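Local coordinates for type VII secretion system protein EssB (Staphylococcus aureus, PDB 4ANN), which forms part of the membrane-embedded Ess type VII secretion machinery and is probably required for export of EsxA and EsxB, at residues Y38-H43 against R123-V128; T70-I75 against L110-D115; Y86-K91 against F189-Y194; L140-A145 against A159-N164. One frame throughout, in Å; residues are numbered along the deposited sequence.

Contact 1: Y38-H43 against R123-V128; sequences YLLEQH and RGLQNV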
# COMPACT_ATOMS: atom_id res chain seq x y z
N TYR A 38 -2.13 3.58 21.05
CA TYR A 38 -0.72 3.15 21.14
C TYR A 38 -0.43 2.09 20.08
O TYR A 38 0.72 1.92 19.68
CB TYR A 38 -0.40 2.63 22.56
CG TYR A 38 -0.78 1.19 22.78
CD1 TYR A 38 -2.11 0.90 23.10
CD2 TYR A 38 0.13 0.13 22.65
CE1 TYR A 38 -2.56 -0.40 23.30
CE2 TYR A 38 -0.29 -1.17 22.85
CZ TYR A 38 -1.62 -1.40 23.17
OH TYR A 38 -1.99 -2.70 23.37
N LEU A 39 -1.43 1.32 19.63
CA LEU A 39 -1.18 0.29 18.59
C LEU A 39 -0.67 0.94 17.33
O LEU A 39 -0.00 0.25 16.49
CB LEU A 39 -2.42 -0.51 18.31
CG LEU A 39 -2.88 -1.38 19.49
CD1 LEU A 39 -4.21 -2.07 19.18
CD2 LEU A 39 -1.83 -2.38 19.93
N LEU A 40 -0.98 2.22 17.08
CA LEU A 40 -0.54 2.86 15.85
C LEU A 40 0.94 3.14 15.88
O LEU A 40 1.50 3.46 14.80
CB LEU A 40 -1.33 4.13 15.65
CG LEU A 40 -2.82 3.97 15.45
CD1 LEU A 40 -3.53 5.31 15.22
CD2 LEU A 40 -3.12 3.03 14.28
N GLU A 41 1.61 3.04 17.02
CA GLU A 41 3.04 3.23 17.09
C GLU A 41 3.77 1.95 17.47
O GLU A 41 4.99 1.97 17.60
CB GLU A 41 3.45 4.40 18.01
CG GLU A 41 3.16 4.12 19.48
CD GLU A 41 3.66 5.18 20.42
OE1 GLU A 41 4.39 6.11 20.04
OE2 GLU A 41 3.30 5.04 21.63
N GLN A 42 3.08 0.82 17.64
CA GLN A 42 3.74 -0.42 17.96
C GLN A 42 4.48 -0.96 16.73
O GLN A 42 3.93 -0.95 15.65
CB GLN A 42 2.69 -1.44 18.42
CG GLN A 42 3.25 -2.68 18.98
CD GLN A 42 2.24 -3.55 19.74
OE1 GLN A 42 2.06 -3.37 20.96
NE2 GLN A 42 1.61 -4.44 19.01
N HIS A 43 5.71 -1.42 16.87
CA HIS A 43 6.36 -2.04 15.74
C HIS A 43 5.52 -3.17 15.15
O HIS A 43 4.99 -3.99 15.90
CB HIS A 43 7.73 -2.58 16.13
CG HIS A 43 8.37 -3.21 14.92
ND1 HIS A 43 8.90 -2.52 13.83
CD2 HIS A 43 8.53 -4.51 14.63
CE1 HIS A 43 9.39 -3.36 12.96
NE2 HIS A 43 9.16 -4.58 13.41
N ARG A 123 -1.73 3.50 8.97
CA ARG A 123 -2.41 2.36 9.57
C ARG A 123 -3.78 2.77 10.13
O ARG A 123 -3.86 3.75 10.85
CB ARG A 123 -1.74 1.80 10.78
CG ARG A 123 -0.31 1.79 10.77
CD ARG A 123 0.32 1.09 11.97
NE ARG A 123 1.72 1.24 12.04
CZ ARG A 123 2.50 0.75 12.98
NH1 ARG A 123 2.00 0.05 13.98
NH2 ARG A 123 3.81 0.97 12.94
N GLY A 124 -4.79 2.01 9.80
CA GLY A 124 -6.02 2.08 10.59
C GLY A 124 -6.11 0.92 11.53
O GLY A 124 -5.23 0.04 11.60
N LEU A 125 -7.21 0.90 12.30
CA LEU A 125 -7.51 -0.16 13.23
C LEU A 125 -8.95 -0.55 13.06
O LEU A 125 -9.79 0.34 13.14
CB LEU A 125 -7.32 0.28 14.65
CG LEU A 125 -5.91 0.47 15.10
CD1 LEU A 125 -5.98 1.18 16.46
CD2 LEU A 125 -5.18 -0.89 15.20
N GLN A 126 -9.15 -1.84 12.86
CA GLN A 126 -10.51 -2.31 12.60
C GLN A 126 -11.46 -1.84 13.66
O GLN A 126 -11.19 -1.97 14.85
CB GLN A 126 -10.50 -3.84 12.51
CG GLN A 126 -9.57 -4.19 11.32
CD GLN A 126 -10.51 -4.72 10.24
OE1 GLN A 126 -11.38 -3.99 9.77
NE2 GLN A 126 -10.26 -6.00 9.97
N ASN A 127 -12.57 -1.26 13.21
CA ASN A 127 -13.68 -0.94 14.09
C ASN A 127 -13.28 0.21 15.01
O ASN A 127 -14.09 0.49 15.89
CB ASN A 127 -14.13 -2.11 14.97
CG ASN A 127 -14.51 -3.34 14.20
OD1 ASN A 127 -14.18 -4.49 14.51
ND2 ASN A 127 -15.29 -3.13 13.14
N VAL A 128 -12.14 0.85 14.76
CA VAL A 128 -11.64 1.87 15.68
C VAL A 128 -11.27 3.19 15.03
O VAL A 128 -11.68 4.23 15.50
CB VAL A 128 -10.43 1.30 16.45
CG1 VAL A 128 -9.80 2.40 17.24
CG2 VAL A 128 -10.88 0.18 17.35
O HOH W 1 6.28 1.68 15.09
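The last residues of a 3-10 segment, Leu39 and Leu40, and the loop after them meet Arg123 and Leu125 at the short strand 124-125, which pairs antiparallel with strand 101-102; Arg123 reaches into the loop at Gln42. Its NH1 donates to Gln42 O at 2.7 Å with an N-H...O angle of 167°, lying in the carbonyl plane while the oxygen lies close to the guanidinium plane. Arg123 NH2 adds a weak bond of 3.3 Å to the same Gln42 O. A second carbonyl covers a face of the group: Leu40 O sits 3.4 Å above the guanidinium plane of Arg123, over its centre, so the positive charge meets oxygen both at its edge and above it. Arginine suits this buried place because its long chain, extended at CD (chi2 -175°) and NE (chi3 -172°), carries the guanidinium to the loop and its flat end can serve several carbonyls. NH2 also bonds Ile48 O, and the group makes a cation-pi contact with Tyr101, whose hydroxyl in turn bonds Leu39 O. The environment would be expected to favour the charged form. Beside the polar end, branched aliphatic side chains fill the interface. Leu39 CB approaches Leu125 CD2 at 4.2 Å, a looser touch than that of Leu40. Leu40 and Leu125 lie obliquely across each other, with Leu40 CD2 3.9 Å from Leu125 CG.

Contact 2: T70-I75 against L110-D115; sequences TPFDNI and LFFTRD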
# COMPACT_ATOMS: atom_id res chain seq x y z
N THR A 70 12.75 1.54 0.99
CA THR A 70 12.81 2.03 -0.38
C THR A 70 11.42 2.34 -0.88
O THR A 70 10.56 1.47 -0.92
CB THR A 70 13.44 0.93 -1.27
OG1 THR A 70 14.79 0.72 -0.84
CG2 THR A 70 13.45 1.28 -2.72
N PRO A 71 11.12 3.58 -1.26
CA PRO A 71 9.79 3.88 -1.80
C PRO A 71 9.47 3.08 -3.04
O PRO A 71 10.36 2.83 -3.88
CB PRO A 71 9.87 5.38 -2.15
CG PRO A 71 10.99 5.87 -1.30
CD PRO A 71 11.99 4.78 -1.21
N PHE A 72 8.21 2.77 -3.24
CA PHE A 72 7.75 2.06 -4.44
C PHE A 72 8.32 2.67 -5.73
O PHE A 72 8.73 1.95 -6.61
CB PHE A 72 6.23 2.01 -4.47
CG PHE A 72 5.67 1.64 -5.83
CD1 PHE A 72 5.64 0.31 -6.25
CD2 PHE A 72 5.25 2.62 -6.70
CE1 PHE A 72 5.19 -0.01 -7.54
CE2 PHE A 72 4.81 2.28 -7.99
CZ PHE A 72 4.79 0.98 -8.39
N ASP A 73 8.23 3.99 -5.87
CA ASP A 73 8.58 4.57 -7.14
C ASP A 73 10.03 4.33 -7.54
O ASP A 73 10.38 4.48 -8.72
CB ASP A 73 8.32 6.07 -7.16
CG ASP A 73 6.85 6.44 -7.28
OD1 ASP A 73 6.02 5.65 -7.67
OD2 ASP A 73 6.63 7.66 -6.96
N ASN A 74 10.88 3.97 -6.57
CA ASN A 74 12.29 3.67 -6.92
C ASN A 74 12.44 2.43 -7.76
O ASN A 74 13.47 2.23 -8.40
CB ASN A 74 13.10 3.49 -5.60
CG ASN A 74 13.31 4.77 -4.87
OD1 ASN A 74 12.49 5.73 -4.94
ND2 ASN A 74 14.40 4.79 -4.12
N ILE A 75 11.45 1.53 -7.79
CA ILE A 75 11.61 0.27 -8.50
C ILE A 75 11.44 0.42 -10.02
O ILE A 75 11.72 -0.49 -10.76
CB ILE A 75 10.69 -0.85 -7.99
CG1 ILE A 75 9.26 -0.77 -8.46
CG2 ILE A 75 10.79 -0.98 -6.46
CD1 ILE A 75 8.44 -2.02 -8.11
N LEU A 110 3.55 2.81 0.03
CA LEU A 110 4.22 1.55 -0.15
C LEU A 110 5.74 1.76 -0.20
O LEU A 110 6.26 2.54 -1.00
CB LEU A 110 3.76 0.90 -1.46
CG LEU A 110 4.39 -0.45 -1.78
CD1 LEU A 110 4.13 -1.48 -0.72
CD2 LEU A 110 3.85 -0.94 -3.14
N PHE A 111 6.41 0.99 0.63
CA PHE A 111 7.86 0.95 0.74
C PHE A 111 8.32 -0.51 0.74
O PHE A 111 7.50 -1.41 0.91
CB PHE A 111 8.35 1.63 2.03
CG PHE A 111 7.96 3.09 2.12
CD1 PHE A 111 6.68 3.46 2.47
CD2 PHE A 111 8.87 4.07 1.82
CE1 PHE A 111 6.32 4.78 2.55
CE2 PHE A 111 8.52 5.41 1.89
CZ PHE A 111 7.23 5.76 2.25
N PHE A 112 9.61 -0.71 0.54
CA PHE A 112 10.20 -2.04 0.57
C PHE A 112 11.37 -2.10 1.50
O PHE A 112 12.16 -1.16 1.61
CB PHE A 112 10.65 -2.47 -0.84
CG PHE A 112 9.51 -2.66 -1.80
CD1 PHE A 112 8.85 -3.86 -1.88
CD2 PHE A 112 9.10 -1.61 -2.64
CE1 PHE A 112 7.81 -4.07 -2.79
CE2 PHE A 112 8.08 -1.85 -3.54
CZ PHE A 112 7.42 -3.04 -3.62
N THR A 113 11.48 -3.25 2.19
CA THR A 113 12.68 -3.50 2.99
C THR A 113 13.86 -3.81 2.09
O THR A 113 13.74 -3.96 0.86
CB THR A 113 12.42 -4.70 3.92
OG1 THR A 113 12.35 -5.87 3.12
CG2 THR A 113 11.17 -4.56 4.75
N ARG A 114 15.05 -3.97 2.68
CA ARG A 114 16.24 -4.34 1.93
C ARG A 114 16.11 -5.71 1.27
O ARG A 114 16.83 -5.97 0.29
CB ARG A 114 17.46 -4.32 2.86
CG ARG A 114 17.97 -2.92 3.11
CD ARG A 114 19.01 -2.90 4.21
NE ARG A 114 18.98 -1.63 4.96
CZ ARG A 114 19.58 -0.54 4.49
NH1 ARG A 114 20.23 -0.52 3.31
NH2 ARG A 114 19.56 0.61 5.16
N ASP A 115 15.24 -6.56 1.75
CA ASP A 115 14.91 -7.83 1.11
C ASP A 115 13.83 -7.76 0.05
O ASP A 115 13.52 -8.79 -0.56
CB ASP A 115 14.52 -8.88 2.14
CG ASP A 115 15.77 -9.59 2.64
OD1 ASP A 115 16.54 -10.21 1.84
OD2 ASP A 115 16.08 -9.43 3.83
O HOH W 2 15.33 -0.88 1.23
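Thr70 and Phe112 form a hydrogen-bonded antiparallel pair in a three-stranded sheet, where strand 70-71 is an outer strand and 110-112 the middle one. Thr70 N donates to Phe112 O at 2.8 Å, nearly straight at 174°. The return bond, Phe112 N to Thr70 O, is also 2.8 Å but more bent, at 142°. Threonine adds a hydroxyl to this pair: a water bonds Thr70 OG1 and donates to Phe112 O. Pro71 and Phe111 make the next, non-hydrogen-bonded pair, a position where proline's missing N-H costs the sheet nothing; the pyrrolidine lies obliquely against the Phe111 ring, with Pro71 CA 3.7 Å from Phe111 CD2. As the chain turns into a 3-10 segment, Phe72 N still reaches Leu110 O at 3.0 Å.

Around the Phe112 side chain the packing is largely hydrophobic. Phe72 CD1 rests 3.8 Å from Leu110 CD2, and both residues touch Leu146 of helix 136-151. The ring edge of Phe112 meets Thr70 O and Phe72 CA, while its ring also meets Tyr86 of helix 80-89. Ile75 crosses Phe112 at about a right angle: its CG2, anti to the carbonyl carbon, approaches Phe112 CE2 at 4.1 Å.

Contact 3: Y86-K91 against F189-Y194; sequences YLLNIK and FLDEQY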
# COMPACT_ATOMS: atom_id res chain seq x y z
N TYR A 86 10.00 -7.62 -6.70
CA TYR A 86 9.38 -6.67 -5.82
C TYR A 86 7.88 -6.62 -6.03
O TYR A 86 7.09 -6.64 -5.05
CB TYR A 86 9.99 -5.28 -6.01
CG TYR A 86 11.30 -5.05 -5.26
CD1 TYR A 86 12.42 -5.86 -5.39
CD2 TYR A 86 11.41 -3.99 -4.35
CE1 TYR A 86 13.58 -5.63 -4.70
CE2 TYR A 86 12.58 -3.76 -3.66
CZ TYR A 86 13.67 -4.59 -3.82
OH TYR A 86 14.83 -4.39 -3.12
N LEU A 87 7.43 -6.57 -7.28
CA LEU A 87 5.99 -6.53 -7.57
C LEU A 87 5.28 -7.77 -7.05
O LEU A 87 4.19 -7.66 -6.46
CB LEU A 87 5.75 -6.36 -9.05
CG LEU A 87 6.05 -5.01 -9.66
CD1 LEU A 87 6.03 -5.09 -11.17
CD2 LEU A 87 5.10 -3.97 -9.14
N LEU A 88 5.86 -8.95 -7.25
CA LEU A 88 5.30 -10.19 -6.75
C LEU A 88 5.18 -10.16 -5.24
O LEU A 88 4.21 -10.64 -4.66
CB LEU A 88 6.12 -11.36 -7.22
CG LEU A 88 5.85 -11.79 -8.67
CD1 LEU A 88 7.00 -12.60 -9.24
CD2 LEU A 88 4.55 -12.61 -8.74
N ASN A 89 6.17 -9.58 -4.57
CA ASN A 89 6.15 -9.55 -3.10
C ASN A 89 5.10 -8.65 -2.53
O ASN A 89 4.77 -8.81 -1.34
CB ASN A 89 7.53 -9.16 -2.56
CG ASN A 89 8.59 -10.25 -2.70
OD1 ASN A 89 8.27 -11.42 -2.90
ND2 ASN A 89 9.83 -9.86 -2.56
N ILE A 90 4.54 -7.72 -3.29
CA ILE A 90 3.52 -6.79 -2.75
C ILE A 90 2.36 -7.55 -2.13
O ILE A 90 1.76 -7.12 -1.15
CB ILE A 90 3.05 -5.81 -3.83
CG1 ILE A 90 4.16 -4.86 -4.23
CG2 ILE A 90 1.76 -5.10 -3.42
CD1 ILE A 90 3.86 -4.00 -5.45
N LYS A 91 2.01 -8.70 -2.69
CA LYS A 91 0.88 -9.49 -2.19
C LYS A 91 1.05 -9.88 -0.74
O LYS A 91 0.05 -10.21 -0.07
CB LYS A 91 0.71 -10.72 -3.10
CG LYS A 91 1.59 -11.93 -2.77
CD LYS A 91 1.04 -13.15 -3.49
CE LYS A 91 1.77 -14.48 -3.37
NZ LYS A 91 0.88 -15.61 -3.80
N PHE A 189 0.41 -14.25 -14.03
CA PHE A 189 0.93 -13.44 -15.14
C PHE A 189 2.31 -12.90 -14.82
O PHE A 189 3.25 -12.96 -15.63
CB PHE A 189 -0.04 -12.34 -15.49
CG PHE A 189 0.51 -11.40 -16.53
CD1 PHE A 189 0.59 -11.80 -17.85
CD2 PHE A 189 0.97 -10.16 -16.16
CE1 PHE A 189 1.13 -10.95 -18.79
CE2 PHE A 189 1.48 -9.30 -17.13
CZ PHE A 189 1.54 -9.68 -18.44
N LEU A 190 2.46 -12.32 -13.62
CA LEU A 190 3.77 -11.75 -13.23
C LEU A 190 4.82 -12.83 -13.21
O LEU A 190 5.97 -12.63 -13.67
CB LEU A 190 3.66 -11.05 -11.88
CG LEU A 190 2.80 -9.74 -11.82
CD1 LEU A 190 2.67 -9.33 -10.36
CD2 LEU A 190 3.40 -8.67 -12.68
N ASP A 191 4.51 -14.02 -12.67
CA ASP A 191 5.50 -15.09 -12.63
C ASP A 191 5.95 -15.49 -14.03
O ASP A 191 7.07 -15.85 -14.27
CB ASP A 191 4.87 -16.31 -12.00
CG ASP A 191 4.56 -16.36 -10.53
OD1 ASP A 191 5.19 -15.58 -9.80
OD2 ASP A 191 3.72 -17.26 -10.15
N GLU A 192 4.96 -15.51 -14.98
CA GLU A 192 5.22 -15.86 -16.36
C GLU A 192 6.16 -14.85 -17.04
O GLU A 192 6.92 -15.16 -17.95
CB GLU A 192 3.91 -15.94 -17.15
CG GLU A 192 3.06 -17.14 -16.80
CD GLU A 192 1.60 -17.03 -17.25
OE1 GLU A 192 1.15 -16.07 -17.95
OE2 GLU A 192 0.81 -17.93 -16.90
N GLN A 193 6.23 -13.58 -16.64
CA GLN A 193 7.03 -12.55 -17.28
C GLN A 193 8.53 -12.74 -17.02
O GLN A 193 9.33 -12.11 -17.75
CB GLN A 193 6.63 -11.17 -16.80
CG GLN A 193 5.17 -10.77 -17.05
CD GLN A 193 4.64 -11.13 -18.41
OE1 GLN A 193 4.97 -10.49 -19.41
NE2 GLN A 193 3.83 -12.18 -18.46
N TYR A 194 8.94 -13.56 -16.05
CA TYR A 194 10.35 -13.92 -15.94
C TYR A 194 10.81 -14.55 -17.26
O TYR A 194 10.27 -15.55 -17.72
CB TYR A 194 10.52 -14.84 -14.76
CG TYR A 194 10.52 -14.19 -13.39
CD1 TYR A 194 11.34 -13.14 -13.05
CD2 TYR A 194 9.67 -14.62 -12.40
CE1 TYR A 194 11.31 -12.57 -11.80
CE2 TYR A 194 9.61 -14.10 -11.14
CZ TYR A 194 10.45 -13.04 -10.85
OH TYR A 194 10.48 -12.47 -9.63
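The carbonyl oxygen of Leu87, whose side chain faces Leu190 across the contact, is gripped by two donors: Ile90 N, 3.2 Å from Leu87 O, and the hydroxyl of Tyr143 from helix 136-151. The Tyr143 bond ties this backbone to a third helix, while the contact itself, between helices 80-89 and 183-192, has no hydrogen bond across it and depends on side-chain packing.

Leu88 carries most of it. Its CG stands anti to the carbonyl carbon (chi1 -79°), and the two methyls beyond share Asp191 OD1 while each has a further neighbour. CD2 of Leu88 presses on Leu190 CB at 3.6 Å, the two leucines sliding past each other in opposite directions. Leu88 CD2 also lies 3.2 Å from Asp191 OD1, the acid side chain crossing Leu88 at about a right angle; aspartate suits this exposed side, where OD1 lies against both Leu88 methyls. Leu88 and Tyr194 reach toward each other tip to tip. In the conformer given, one of two deposited, Leu88 CD1 is 3.5 Å from Tyr194 OH and also touches CE2 of the ring, a detail that is therefore tentative.

Deeper in, Leu87 CB makes a looser touch with Leu190 CD1 at 4.5 Å. Leu87 continues onto Ala150 and Phe151, and Leu190 onto Leu84, which makes leucine, apolar and branched, apt for packing among several helices. This is leucine-rich helix-helix packing with polar groups at its exposed side, in the cytoplasmic segment of EssB, and is consistent with the kinase-like fold of the clan to which this family belongs.

Contact 4: L140-A145 against A159-N164; sequences LTRYKA and ALVEGN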
# COMPACT_ATOMS: atom_id res chain seq x y z
N LEU A 140 -7.24 -5.40 -5.97
CA LEU A 140 -6.75 -5.88 -7.27
C LEU A 140 -6.56 -4.74 -8.23
O LEU A 140 -5.54 -4.72 -8.94
CB LEU A 140 -7.72 -6.93 -7.81
CG LEU A 140 -7.30 -7.52 -9.14
CD1 LEU A 140 -5.88 -8.15 -9.04
CD2 LEU A 140 -8.32 -8.58 -9.58
N THR A 141 -7.50 -3.80 -8.33
CA THR A 141 -7.32 -2.67 -9.24
C THR A 141 -6.06 -1.89 -8.88
O THR A 141 -5.29 -1.48 -9.74
CB THR A 141 -8.56 -1.76 -9.16
OG1 THR A 141 -9.66 -2.48 -9.69
CG2 THR A 141 -8.38 -0.50 -9.96
N ARG A 142 -5.88 -1.62 -7.58
CA ARG A 142 -4.70 -0.87 -7.13
C ARG A 142 -3.41 -1.64 -7.43
O ARG A 142 -2.39 -1.05 -7.85
CB ARG A 142 -4.86 -0.51 -5.67
CG ARG A 142 -5.90 0.53 -5.43
CD ARG A 142 -6.24 0.70 -3.94
NE ARG A 142 -7.08 1.88 -3.79
CZ ARG A 142 -6.65 3.11 -3.60
NH1 ARG A 142 -5.36 3.43 -3.39
NH2 ARG A 142 -7.52 4.08 -3.55
N TYR A 143 -3.40 -2.96 -7.22
CA TYR A 143 -2.22 -3.77 -7.53
C TYR A 143 -1.89 -3.70 -9.02
O TYR A 143 -0.74 -3.51 -9.42
CB TYR A 143 -2.47 -5.18 -7.00
CG TYR A 143 -1.28 -6.06 -6.85
CD1 TYR A 143 0.02 -5.81 -7.25
CD2 TYR A 143 -1.47 -7.28 -6.22
CE1 TYR A 143 1.04 -6.72 -7.07
CE2 TYR A 143 -0.46 -8.20 -6.03
CZ TYR A 143 0.82 -7.90 -6.43
OH TYR A 143 1.84 -8.82 -6.24
N LYS A 144 -2.92 -3.82 -9.87
CA LYS A 144 -2.74 -3.69 -11.29
C LYS A 144 -2.12 -2.35 -11.66
O LYS A 144 -1.22 -2.26 -12.50
CB LYS A 144 -4.07 -3.87 -12.02
CG LYS A 144 -4.61 -5.28 -12.01
CD LYS A 144 -6.02 -5.40 -12.52
CE LYS A 144 -6.44 -6.83 -12.72
NZ LYS A 144 -7.86 -6.91 -13.22
N ALA A 145 -2.64 -1.29 -11.04
CA ALA A 145 -2.13 0.04 -11.31
C ALA A 145 -0.66 0.16 -10.91
O ALA A 145 0.14 0.78 -11.65
CB ALA A 145 -2.97 1.10 -10.65
N ALA A 159 -4.67 8.22 -11.98
CA ALA A 159 -5.49 8.19 -13.20
C ALA A 159 -5.97 6.80 -13.48
O ALA A 159 -7.11 6.55 -13.90
CB ALA A 159 -4.72 8.71 -14.40
N LEU A 160 -5.12 5.78 -13.27
CA LEU A 160 -5.50 4.40 -13.51
C LEU A 160 -6.57 3.93 -12.55
O LEU A 160 -7.53 3.26 -12.97
CB LEU A 160 -4.27 3.49 -13.46
CG LEU A 160 -3.22 3.74 -14.53
CD1 LEU A 160 -1.90 3.06 -14.13
CD2 LEU A 160 -3.71 3.29 -15.90
N VAL A 161 -6.45 4.26 -11.29
CA VAL A 161 -7.40 3.82 -10.27
C VAL A 161 -8.76 4.51 -10.44
O VAL A 161 -9.79 3.88 -10.13
CB VAL A 161 -6.79 3.98 -8.86
CG1 VAL A 161 -7.83 3.83 -7.79
CG2 VAL A 161 -5.63 3.00 -8.69
N GLU A 162 -8.76 5.76 -10.90
CA GLU A 162 -9.91 6.63 -11.09
C GLU A 162 -10.61 6.45 -12.43
O GLU A 162 -11.70 6.99 -12.58
CB GLU A 162 -9.48 8.10 -10.88
CG GLU A 162 -9.01 8.32 -9.44
CD GLU A 162 -8.26 9.58 -9.15
OE1 GLU A 162 -8.16 10.49 -10.00
OE2 GLU A 162 -7.67 9.73 -8.05
N GLY A 163 -10.03 5.78 -13.38
CA GLY A 163 -10.57 5.70 -14.71
C GLY A 163 -11.45 4.49 -14.91
O GLY A 163 -11.69 3.66 -14.00
N ASN A 164 -11.97 4.36 -16.11
CA ASN A 164 -12.66 3.15 -16.58
C ASN A 164 -11.56 2.26 -17.08
O ASN A 164 -11.08 2.41 -18.21
CB ASN A 164 -13.68 3.59 -17.64
CG ASN A 164 -14.52 2.45 -18.14
OD1 ASN A 164 -15.72 2.68 -18.60
ND2 ASN A 164 -14.02 1.27 -18.15
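Val161 of helix 157-162 and Ala145 of helix 136-151, with Leu160 beside them, carry most of this contact. Val161 CG2 lies 3.8 Å from Ala145 CB, the small alanine allowing the backbones to come close: the CA atoms of Ala145 and Leu160 are 5.9 Å apart. On the preceding residue, Leu160 CB meets Ala145 CB at 3.9 Å, and Leu160 CD1 reaches Ala145 O, also at 3.9 Å, so the one methyl of Ala145 is touched by two neighbouring residues of the other helix.

Val161 also meets Arg142. In the conformer given, one of two deposited, its CG2 stands anti to the carbonyl carbon and its CG1 anti to the backbone N (chi1 167°). CG2 of Val161 touches Arg142 CG at 4.1 Å as well as Ala145 CB, while Val161 CG1 lies over one face of the Arg142 guanidinium, 4.1 Å above its plane and offset toward the rim. A beta-branched, compact residue fits there, since its two methyls can touch both Ala145 and the Arg142 chain. Thr141 CG2 adds a loose touch to Val161 CA.

The guanidinium is held elsewhere: Arg142 NE forms a salt bridge with Glu138 and NH1 bonds Leu105 O. Ala145 and Arg142 also touch Phe157, at the start of the short helix 157-162, and Leu160 meets Ile148 and Cys149, so this helix packs on helix 136-151, while Tyr143 of the latter packs against helix 183-192.

In the fold
Contact 1 lies in the strand-bearing part of the cytoplasmic segment, with strands 21-25, 50-54 and 58-63, and contacts 3 and 4 in the helical part. The centre of contact 1 is 29 Å from that of contact 3, on the other side of the chain's centre. Contact 2 lies between, its centre about 22 Å from that of contact 1 and 15 Å from that of contact 3. It joins contact 3 directly: Ile75 CG2 meets Tyr86 CD2 at 3.7 Å and Leu110 CD2 meets Ile90 CD1 at 3.8 Å. Contacts 3 and 4, with centres 17 Å apart, connect through the 2.6 Å approach of Tyr143 OH to Leu87 O.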